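Local coordinates for glutathione peroxidase-like protein (Trypanosoma brucei, PDB 3DWV) that probably reduces hydroperoxides as a tryparedoxin-dependent peroxidase of the glutathione peroxidase family, at residues A23-V31 / L41-I51; Y130-G139 / F153-R164. The protein carries 1 engineered substitution. All blocks are in the same frame, centred on the assembly; numbering follows the deposited sequence.

Interaction 1. Residues A23-V31 / L41-I51; sequences ASSIFDFEV and LVQHKGSPLLI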
loop_
_atom_site.group_PDB
_atom_site.type_symbol
_atom_site.label_atom_id
_atom_site.label_comp_id
_atom_site.label_asym_id
_atom_site.label_seq_id
_atom_site.Cartn_x
_atom_site.Cartn_y
_atom_site.Cartn_z
ATOM N N ALA A 23 -13.972 13.413 2.865
ATOM C CA ALA A 23 -12.935 12.813 2.020
ATOM C C ALA A 23 -13.450 12.280 0.688
ATOM O O ALA A 23 -14.454 11.579 0.596
ATOM C CB ALA A 23 -12.263 11.644 2.741
ATOM N N SER A 24 -12.751 12.587 -0.395
ATOM C CA SER A 24 -13.206 12.162 -1.704
ATOM C C SER A 24 -12.052 11.632 -2.565
ATOM O O SER A 24 -12.274 11.199 -3.694
ATOM C CB SER A 24 -13.874 13.330 -2.441
ATOM O OG SER A 24 -12.913 14.335 -2.753
ATOM N N SER A 25 -10.831 11.707 -2.011
ATOM C CA SER A 25 -9.683 11.111 -2.701
ATOM C C SER A 25 -8.520 10.918 -1.726
ATOM O O SER A 25 -8.562 11.503 -0.649
ATOM C CB SER A 25 -9.201 11.926 -3.896
ATOM O OG SER A 25 -8.314 12.958 -3.567
ATOM N N ILE A 26 -7.503 10.153 -2.147
ATOM C CA ILE A 26 -6.347 10.018 -1.220
ATOM C C ILE A 26 -5.632 11.324 -0.981
ATOM O O ILE A 26 -4.867 11.510 -0.030
ATOM C CB ILE A 26 -5.342 9.007 -1.811
ATOM C CG1 ILE A 26 -4.735 9.454 -3.154
ATOM C CG2 ILE A 26 -5.962 7.620 -1.898
ATOM C CD1 ILE A 26 -3.554 8.607 -3.575
ATOM N N PHE A 27 -5.808 12.285 -1.877
ATOM C CA PHE A 27 -5.004 13.529 -1.843
ATOM C C PHE A 27 -5.481 14.435 -0.721
ATOM O O PHE A 27 -4.922 15.527 -0.527
ATOM C CB PHE A 27 -5.057 14.253 -3.206
ATOM C CG PHE A 27 -4.521 13.349 -4.319
ATOM C CD1 PHE A 27 -3.214 12.906 -4.293
ATOM C CD2 PHE A 27 -5.344 12.958 -5.358
ATOM C CE1 PHE A 27 -2.721 12.085 -5.295
ATOM C CE2 PHE A 27 -4.867 12.151 -6.373
ATOM C CZ PHE A 27 -3.563 11.718 -6.328
ATOM N N ASP A 28 -6.522 14.011 -0.014
ATOM C CA ASP A 28 -7.008 14.733 1.155
ATOM C C ASP A 28 -6.181 14.400 2.414
ATOM O O ASP A 28 -6.538 14.933 3.470
ATOM C CB ASP A 28 -8.498 14.448 1.415
ATOM C CG ASP A 28 -9.462 15.080 0.437
ATOM O OD1 ASP A 28 -9.249 16.239 0.026
ATOM O OD2 ASP A 28 -10.480 14.434 0.093
ATOM N N PHE A 29 -5.173 13.527 2.303
ATOM C CA PHE A 29 -4.499 12.950 3.458
ATOM C C PHE A 29 -3.028 13.323 3.518
ATOM O O PHE A 29 -2.405 13.498 2.469
ATOM C CB PHE A 29 -4.691 11.410 3.470
ATOM C CG PHE A 29 -6.161 11.035 3.535
ATOM C CD1 PHE A 29 -6.765 10.885 4.779
ATOM C CD2 PHE A 29 -6.958 10.845 2.404
ATOM C CE1 PHE A 29 -8.107 10.582 4.908
ATOM C CE2 PHE A 29 -8.314 10.541 2.502
ATOM C CZ PHE A 29 -8.909 10.425 3.773
ATOM N N GLU A 30 -2.542 13.465 4.769
ATOM C CA GLU A 30 -1.162 13.839 5.055
ATOM C C GLU A 30 -0.209 12.674 4.916
ATOM O O GLU A 30 -0.500 11.616 5.537
ATOM C CB GLU A 30 -1.045 14.355 6.512
ATOM C CG GLU A 30 0.342 14.916 6.775
ATOM C CD GLU A 30 0.408 15.733 8.064
ATOM O OE1 GLU A 30 -0.431 15.452 8.945
ATOM O OE2 GLU A 30 1.276 16.625 8.209
ATOM N N VAL A 31 0.856 12.805 4.150
ATOM C CA VAL A 31 1.875 11.747 4.018
ATOM C C VAL A 31 3.236 12.363 4.224
ATOM O O VAL A 31 3.670 13.372 3.639
ATOM C CB VAL A 31 1.739 11.051 2.641
ATOM C CG1 VAL A 31 2.817 10.031 2.386
ATOM C CG2 VAL A 31 0.346 10.394 2.469
ATOM N N LEU A 41 2.151 14.148 -2.438
ATOM C CA LEU A 41 1.318 13.059 -2.914
ATOM C C LEU A 41 0.529 13.517 -4.137
ATOM O O LEU A 41 0.252 12.826 -5.104
ATOM C CB LEU A 41 0.369 12.618 -1.814
ATOM C CG LEU A 41 -0.454 11.351 -1.987
ATOM C CD1 LEU A 41 0.474 10.144 -1.943
ATOM C CD2 LEU A 41 -1.501 11.210 -0.904
ATOM N N VAL A 42 0.108 14.795 -4.128
ATOM C CA VAL A 42 -0.715 15.221 -5.264
ATOM C C VAL A 42 0.074 15.218 -6.563
ATOM O O VAL A 42 -0.522 15.297 -7.677
ATOM C CB VAL A 42 -1.305 16.608 -4.959
ATOM C CG1 VAL A 42 -0.261 17.659 -5.275
ATOM C CG2 VAL A 42 -2.596 16.863 -5.742
ATOM N N GLN A 43 1.407 15.101 -6.518
ATOM C CA GLN A 43 2.176 15.015 -7.773
ATOM C C GLN A 43 1.675 13.852 -8.628
ATOM O O GLN A 43 1.706 13.923 -9.858
ATOM C CB GLN A 43 3.670 14.872 -7.524
ATOM C CG GLN A 43 4.169 13.480 -7.139
ATOM C CD GLN A 43 5.654 13.495 -6.832
ATOM O OE1 GLN A 43 6.516 13.496 -7.723
ATOM N NE2 GLN A 43 6.010 13.516 -5.539
ATOM N N HIS A 44 1.175 12.808 -7.960
ATOM C CA HIS A 44 0.686 11.616 -8.624
ATOM C C HIS A 44 -0.728 11.737 -9.140
ATOM O O HIS A 44 -1.179 10.793 -9.802
ATOM C CB HIS A 44 0.809 10.401 -7.668
ATOM C CG HIS A 44 2.224 10.241 -7.183
ATOM N ND1 HIS A 44 3.302 10.021 -8.025
ATOM C CD2 HIS A 44 2.730 10.300 -5.926
ATOM C CE1 HIS A 44 4.411 9.936 -7.292
ATOM N NE2 HIS A 44 4.090 10.103 -6.014
ATOM N N LYS A 45 -1.442 12.838 -8.886
ATOM C CA LYS A 45 -2.819 12.931 -9.378
ATOM C C LYS A 45 -2.897 12.978 -10.896
ATOM O O LYS A 45 -2.041 13.614 -11.565
ATOM C CB LYS A 45 -3.394 14.181 -8.692
ATOM C CG LYS A 45 -4.844 14.465 -9.062
ATOM C CD LYS A 45 -5.283 15.777 -8.410
ATOM C CE LYS A 45 -6.778 15.949 -8.378
ATOM N NZ LYS A 45 -7.223 16.864 -7.295
ATOM N N GLY A 46 -3.868 12.334 -11.545
ATOM C CA GLY A 46 -3.926 12.380 -13.011
ATOM C C GLY A 46 -3.453 11.097 -13.677
ATOM O O GLY A 46 -3.629 10.829 -14.880
ATOM N N SER A 47 -2.807 10.243 -12.890
ATOM C CA SER A 47 -2.320 8.954 -13.320
ATOM C C SER A 47 -2.661 7.954 -12.225
ATOM O O SER A 47 -2.711 8.369 -11.072
ATOM C CB SER A 47 -0.802 8.980 -13.477
ATOM O OG SER A 47 -0.466 9.647 -14.675
ATOM N N PRO A 48 -2.881 6.693 -12.557
ATOM C CA PRO A 48 -3.199 5.726 -11.496
ATOM C C PRO A 48 -1.973 5.384 -10.675
ATOM O O PRO A 48 -0.841 5.701 -11.048
ATOM C CB PRO A 48 -3.719 4.517 -12.285
ATOM C CG PRO A 48 -3.095 4.629 -13.643
ATOM C CD PRO A 48 -2.869 6.100 -13.900
ATOM N N LEU A 49 -2.205 4.731 -9.528
ATOM C CA LEU A 49 -1.096 4.305 -8.713
ATOM C C LEU A 49 -1.550 3.108 -7.871
ATOM O O LEU A 49 -2.749 2.847 -7.748
ATOM C CB LEU A 49 -0.520 5.432 -7.867
ATOM C CG LEU A 49 -1.384 6.120 -6.812
ATOM C CD1 LEU A 49 -0.485 6.667 -5.702
ATOM C CD2 LEU A 49 -2.241 7.258 -7.373
ATOM N N LEU A 50 -0.584 2.388 -7.315
ATOM C CA LEU A 50 -0.844 1.273 -6.429
ATOM C C LEU A 50 -0.210 1.565 -5.065
ATOM O O LEU A 50 0.975 1.920 -5.105
ATOM C CB LEU A 50 -0.165 -0.001 -6.927
ATOM C CG LEU A 50 -0.951 -1.072 -7.640
ATOM C CD1 LEU A 50 -0.010 -2.243 -7.927
ATOM C CD2 LEU A 50 -2.190 -1.509 -6.876
ATOM N N ILE A 51 -0.994 1.400 -3.995
ATOM C CA ILE A 51 -0.445 1.673 -2.658
ATOM C C ILE A 51 -0.430 0.390 -1.845
ATOM O O ILE A 51 -1.475 -0.193 -1.540
ATOM C CB ILE A 51 -1.213 2.767 -1.915
ATOM C CG1 ILE A 51 -1.265 4.070 -2.744
ATOM C CG2 ILE A 51 -0.608 2.981 -0.527
ATOM C CD1 ILE A 51 -2.099 5.159 -2.037
#

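Interaction 2. Residues Y130-G139 / F153-R164; sequences YEYMKKTKPG and FLIDRDGVPVER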
loop_
_atom_site.group_PDB
_atom_site.type_symbol
_atom_site.label_atom_id
_atom_site.label_comp_id
_atom_site.label_asym_id
_atom_site.label_seq_id
_atom_site.Cartn_x
_atom_site.Cartn_y
_atom_site.Cartn_z
ATOM N N TYR A 130 -5.344 5.221 5.475
ATOM C CA TYR A 130 -5.680 3.793 5.486
ATOM C C TYR A 130 -7.142 3.610 5.897
ATOM O O TYR A 130 -7.906 2.795 5.359
ATOM C CB TYR A 130 -4.658 2.992 6.364
ATOM C CG TYR A 130 -3.648 2.420 5.392
ATOM C CD1 TYR A 130 -2.570 3.176 4.957
ATOM C CD2 TYR A 130 -3.811 1.139 4.898
ATOM C CE1 TYR A 130 -1.662 2.670 4.055
ATOM C CE2 TYR A 130 -2.892 0.645 3.981
ATOM C CZ TYR A 130 -1.810 1.402 3.556
ATOM O OH TYR A 130 -0.883 0.914 2.656
ATOM N N GLU A 131 -7.604 4.362 6.900
ATOM C CA GLU A 131 -9.020 4.278 7.288
ATOM C C GLU A 131 -9.892 4.606 6.103
ATOM O O GLU A 131 -10.905 3.897 5.884
ATOM C CB GLU A 131 -9.273 5.180 8.505
ATOM C CG GLU A 131 -8.453 4.515 9.656
ATOM C CD GLU A 131 -9.042 3.178 10.054
ATOM O OE1 GLU A 131 -9.903 3.293 10.979
ATOM O OE2 GLU A 131 -8.782 2.016 9.609
ATOM N N TYR A 132 -9.467 5.618 5.355
ATOM C CA TYR A 132 -10.249 5.896 4.129
ATOM C C TYR A 132 -10.191 4.803 3.083
ATOM O O TYR A 132 -11.238 4.417 2.523
ATOM C CB TYR A 132 -9.719 7.233 3.568
ATOM C CG TYR A 132 -10.236 7.559 2.167
ATOM C CD1 TYR A 132 -11.573 7.893 1.923
ATOM C CD2 TYR A 132 -9.357 7.529 1.097
ATOM C CE1 TYR A 132 -12.006 8.189 0.630
ATOM C CE2 TYR A 132 -9.765 7.806 -0.185
ATOM C CZ TYR A 132 -11.092 8.131 -0.402
ATOM O OH TYR A 132 -11.450 8.402 -1.707
ATOM N N MET A 133 -9.000 4.289 2.707
ATOM C CA MET A 133 -8.932 3.276 1.654
ATOM C C MET A 133 -9.627 1.995 2.099
ATOM O O MET A 133 -10.339 1.350 1.313
ATOM C CB MET A 133 -7.452 2.980 1.314
ATOM C CG MET A 133 -6.766 4.154 0.643
ATOM S SD MET A 133 -5.111 3.748 0.025
ATOM C CE MET A 133 -4.245 3.083 1.440
ATOM N N LYS A 134 -9.455 1.615 3.385
ATOM C CA LYS A 134 -10.056 0.370 3.887
ATOM C C LYS A 134 -11.563 0.416 3.907
ATOM O O LYS A 134 -12.257 -0.600 3.671
ATOM C CB LYS A 134 -9.541 0.087 5.311
ATOM C CG LYS A 134 -8.060 -0.319 5.360
ATOM C CD LYS A 134 -7.473 0.006 6.738
ATOM C CE LYS A 134 -7.992 -0.907 7.819
ATOM N NZ LYS A 134 -7.422 -0.545 9.160
ATOM N N LYS A 135 -12.122 1.604 4.225
ATOM C CA LYS A 135 -13.589 1.597 4.265
ATOM C C LYS A 135 -14.093 1.756 2.835
ATOM O O LYS A 135 -15.186 1.232 2.535
ATOM C CB LYS A 135 -14.162 2.628 5.213
ATOM C CG LYS A 135 -13.980 4.082 4.817
ATOM C CD LYS A 135 -15.155 4.905 5.338
ATOM C CE LYS A 135 -14.972 6.379 4.999
ATOM N NZ LYS A 135 -13.645 6.837 5.506
ATOM N N THR A 136 -13.325 2.422 1.972
ATOM C CA THR A 136 -13.793 2.495 0.568
ATOM C C THR A 136 -13.781 1.114 -0.079
ATOM O O THR A 136 -14.739 0.738 -0.777
ATOM C CB THR A 136 -12.945 3.472 -0.250
ATOM O OG1 THR A 136 -12.999 4.742 0.406
ATOM C CG2 THR A 136 -13.518 3.634 -1.657
ATOM N N LYS A 137 -12.702 0.373 0.126
ATOM C CA LYS A 137 -12.565 -0.979 -0.459
ATOM C C LYS A 137 -12.260 -1.932 0.694
ATOM O O LYS A 137 -11.093 -2.194 1.041
ATOM C CB LYS A 137 -11.504 -1.064 -1.548
ATOM C CG LYS A 137 -11.684 -0.033 -2.654
ATOM C CD LYS A 137 -12.917 -0.249 -3.486
ATOM C CE LYS A 137 -13.100 -1.540 -4.207
ATOM N NZ LYS A 137 -14.394 -1.373 -4.998
ATOM N N PRO A 138 -13.317 -2.473 1.287
ATOM C CA PRO A 138 -13.158 -3.273 2.505
ATOM C C PRO A 138 -12.638 -4.675 2.234
ATOM O O PRO A 138 -12.259 -5.414 3.155
ATOM C CB PRO A 138 -14.590 -3.341 3.046
ATOM C CG PRO A 138 -15.475 -3.157 1.866
ATOM C CD PRO A 138 -14.713 -2.336 0.874
ATOM N N GLY A 139 -12.625 -5.023 0.956
ATOM C CA GLY A 139 -12.246 -6.394 0.560
ATOM C C GLY A 139 -13.409 -7.350 0.787
ATOM O O GLY A 139 -14.463 -6.997 1.313
ATOM N N PHE A 153 -3.902 -1.212 -2.706
ATOM C CA PHE A 153 -5.054 -0.531 -3.222
ATOM C C PHE A 153 -4.691 0.108 -4.562
ATOM O O PHE A 153 -3.701 0.825 -4.664
ATOM C CB PHE A 153 -5.571 0.569 -2.294
ATOM C CG PHE A 153 -6.032 -0.010 -0.946
ATOM C CD1 PHE A 153 -5.110 -0.241 0.084
ATOM C CD2 PHE A 153 -7.393 -0.298 -0.796
ATOM C CE1 PHE A 153 -5.609 -0.758 1.269
ATOM C CE2 PHE A 153 -7.858 -0.840 0.392
ATOM C CZ PHE A 153 -6.943 -1.092 1.400
ATOM N N LEU A 154 -5.510 -0.175 -5.575
ATOM C CA LEU A 154 -5.403 0.522 -6.854
ATOM C C LEU A 154 -6.224 1.819 -6.826
ATOM O O LEU A 154 -7.408 1.801 -6.467
ATOM C CB LEU A 154 -5.888 -0.362 -7.978
ATOM C CG LEU A 154 -5.700 0.142 -9.397
ATOM C CD1 LEU A 154 -4.258 0.367 -9.822
ATOM C CD2 LEU A 154 -6.321 -0.895 -10.347
ATOM N N ILE A 155 -5.554 2.905 -7.164
ATOM C CA ILE A 155 -6.101 4.253 -7.098
ATOM C C ILE A 155 -6.293 4.791 -8.527
ATOM O O ILE A 155 -5.358 4.648 -9.362
ATOM C CB ILE A 155 -5.106 5.148 -6.351
ATOM C CG1 ILE A 155 -4.611 4.535 -5.022
ATOM C CG2 ILE A 155 -5.709 6.537 -6.196
ATOM C CD1 ILE A 155 -5.702 4.146 -4.043
ATOM N N ASP A 156 -7.427 5.389 -8.850
ATOM C CA ASP A 156 -7.630 5.889 -10.229
ATOM C C ASP A 156 -6.994 7.256 -10.445
ATOM O O ASP A 156 -6.322 7.789 -9.557
ATOM C CB ASP A 156 -9.110 5.797 -10.590
ATOM C CG ASP A 156 -10.016 6.807 -9.934
ATOM O OD1 ASP A 156 -9.501 7.759 -9.314
ATOM O OD2 ASP A 156 -11.282 6.712 -9.993
ATOM N N ARG A 157 -7.182 7.835 -11.635
ATOM C CA ARG A 157 -6.698 9.122 -12.073
ATOM C C ARG A 157 -7.141 10.280 -11.177
ATOM O O ARG A 157 -6.410 11.289 -11.150
ATOM C CB ARG A 157 -7.130 9.479 -13.512
ATOM C CG ARG A 157 -7.127 8.355 -14.530
ATOM C CD ARG A 157 -7.341 8.785 -15.979
ATOM N NE ARG A 157 -7.999 7.838 -16.865
ATOM C CZ ARG A 157 -7.725 7.392 -18.078
ATOM N NH1 ARG A 157 -6.660 7.796 -18.763
ATOM N NH2 ARG A 157 -8.520 6.495 -18.689
ATOM N N ASP A 158 -8.264 10.154 -10.478
ATOM C CA ASP A 158 -8.845 11.113 -9.558
ATOM C C ASP A 158 -8.448 10.907 -8.088
ATOM O O ASP A 158 -8.955 11.620 -7.202
ATOM C CB ASP A 158 -10.380 11.074 -9.593
ATOM C CG ASP A 158 -10.945 11.394 -10.953
ATOM O OD1 ASP A 158 -10.443 12.360 -11.562
ATOM O OD2 ASP A 158 -11.868 10.681 -11.404
ATOM N N GLY A 159 -7.590 9.950 -7.790
ATOM C CA GLY A 159 -7.181 9.612 -6.440
ATOM C C GLY A 159 -8.165 8.773 -5.667
ATOM O O GLY A 159 -8.108 8.648 -4.441
ATOM N N VAL A 160 -9.143 8.163 -6.330
ATOM C CA VAL A 160 -10.114 7.292 -5.673
ATOM C C VAL A 160 -9.715 5.816 -5.667
ATOM O O VAL A 160 -9.338 5.290 -6.729
ATOM C CB VAL A 160 -11.467 7.421 -6.405
ATOM C CG1 VAL A 160 -12.573 6.775 -5.603
ATOM C CG2 VAL A 160 -11.768 8.886 -6.702
ATOM N N PRO A 161 -9.752 5.135 -4.527
ATOM C CA PRO A 161 -9.467 3.695 -4.411
ATOM C C PRO A 161 -10.533 2.870 -5.140
ATOM O O PRO A 161 -11.694 3.043 -4.765
ATOM C CB PRO A 161 -9.556 3.409 -2.914
ATOM C CG PRO A 161 -9.465 4.755 -2.258
ATOM C CD PRO A 161 -10.070 5.743 -3.210
ATOM N N VAL A 162 -10.124 2.056 -6.111
ATOM C CA VAL A 162 -11.087 1.323 -6.937
ATOM C C VAL A 162 -10.934 -0.181 -6.821
ATOM O O VAL A 162 -11.856 -0.914 -7.205
ATOM C CB VAL A 162 -10.959 1.780 -8.399
ATOM C CG1 VAL A 162 -11.501 3.212 -8.481
ATOM C CG2 VAL A 162 -9.545 1.716 -8.944
ATOM N N GLU A 163 -9.829 -0.699 -6.320
ATOM C CA GLU A 163 -9.679 -2.132 -6.057
ATOM C C GLU A 163 -8.762 -2.339 -4.849
ATOM O O GLU A 163 -7.837 -1.531 -4.617
ATOM C CB GLU A 163 -9.087 -2.916 -7.237
ATOM C CG GLU A 163 -9.668 -2.638 -8.603
ATOM C CD GLU A 163 -11.011 -3.264 -8.907
ATOM O OE1 GLU A 163 -11.422 -4.216 -8.195
ATOM O OE2 GLU A 163 -11.652 -2.789 -9.886
ATOM N N ARG A 164 -8.993 -3.420 -4.123
ATOM C CA ARG A 164 -8.111 -3.902 -3.062
ATOM C C ARG A 164 -7.576 -5.260 -3.558
ATOM O O ARG A 164 -8.413 -6.108 -3.927
ATOM C CB ARG A 164 -8.768 -4.129 -1.692
ATOM C CG ARG A 164 -7.819 -4.524 -0.577
ATOM C CD ARG A 164 -8.400 -5.191 0.652
ATOM N NE ARG A 164 -9.062 -4.221 1.489
ATOM C CZ ARG A 164 -9.070 -4.197 2.824
ATOM N NH1 ARG A 164 -8.455 -5.103 3.564
ATOM N NH2 ARG A 164 -9.728 -3.212 3.403
HETATM O O HOH W 1 -13.922 -3.660 -6.226
#

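Interaction 1. Residues A23-V31 / L41-I51
The ring of Phe-27 is the main bump of this contact, and the hollow it fills is walled by the backbone of Leu-41 and Val-42 and by Lys-45. The ring is sandwiched. Over one face lies Lys-45 CB, 3.4 Å from Phe-27 CE2, and the extended chain carries Lys-45 CG on over the CE2-CD2 side, 3.5 Å from CE2; over the opposite face, above the centre, Ile-26 CG1 sits 3.8 Å from the ring plane. At the edge, near that plane, Leu-41 O comes within 3.1 Å of Phe-27 CE1, beside Val-42 CA. With CG1 between its own backbone N and carbonyl carbon (chi1 63°), Ile-26 reaches past the ring and meets Ile-51 tip to tip, CD1 to CD1 at 4.0 Å. Leu-49 lies beside that meeting point. Leu-41 is the return knob: its CD2 rests 3.5 Å from Ile-26 O and 3.9 Å from Val-31 CG2, in a dent lined by both residues. Within 23-31, Ser-25 OG accepts from Phe-27 N (3.1 Å), an ST turn opening the 3-10 segment 26-28. Ile-26 thus reaches the start of strand 49-54, while Phe-27 and Val-31 pack on residues 41-45 leading into this central-sheet strand of a thioredoxin-like fold.

Interaction 2. Residues Y130-G139 / F153-R164
Met-133 and Phe-153 cross obliquely, Met-133 CB over the face of the ring and the rest of the chain slanting off toward its CD1-CE1 rim. CB stands 3.8 Å from the ring centroid and only 6° off the normal, a CH-pi contact. SD is displaced to one side, 4.5 Å from the same centroid, which makes an oblique Met-aromatic contact. The bend at chi3 (-54°) puts CE just beyond the rim, 3.7 Å from Phe-153 CD1, and also sets it over the face of Tyr-130. Pro-161 fits between Tyr-132 and Met-133, crossing each at about a right angle; its CD lies 3.4 Å from Tyr-132 OH and its CG touches Met-133 CG.

These contacts seat helix 128-136 on the beta hairpin of strands 152-155 and 161-165, part of the mixed sheet of the thioredoxin-like fold. The short axes of 130-136 and 161-164 approach to 8.6 Å at 72°. A classic beta bulge places Val-162 and Glu-163 together opposite Leu-154, and an Asx turn at Asp-156 shapes the hairpin's loop.

Past the helix end the contact turns polar: Lys-137 O, at the edge of the Phe-153 ring, is also gripped by Arg-164. The guanidinium comes side-on, NE and NH2 each 2.9 Å from Lys-137 O, which lies near the guanidinium plane. NH2 comes in the carbonyl plane on a lone pair, whereas NE is tilted from it. Pro-138 O lies over the guanidinium face, and outside the two segments Lys-144 O and Ala-145 O accept from NH2 and NH1, so the group's rotation is well fixed. Lys-137 folds back over the strand through bends at chi2 and chi3, carrying CE to 3.3 Å from Val-162 O, while a water bridges Lys-137 NZ to Glu-163 OE1.

Overall arrangement
Both contacts lean on the same sheet, whose strands 49-54 and 152-155 are neighbours. Both are partly buried: Ile-26, Leu-49 and Ile-51 in interaction 1 and Met-133, Phe-153 and Pro-161 in interaction 2 are buried, while Val-42 and Lys-45, and Pro-138 past the helix end, are exposed. Across interaction 1 the contact is van der Waals, with no hydrogen bonds between its own two segments, whereas interaction 2 passes from an apolar centre to a polar margin. Its hairpin loop is joined to both segments of interaction 1: Ile-26 N lies 2.8 Å from Gly-159 O and Gly-46 N 2.8 Å from Arg-157 O, both probable hydrogen bonds. Both lie away from the Cys-58 to Cys-106 disulfide.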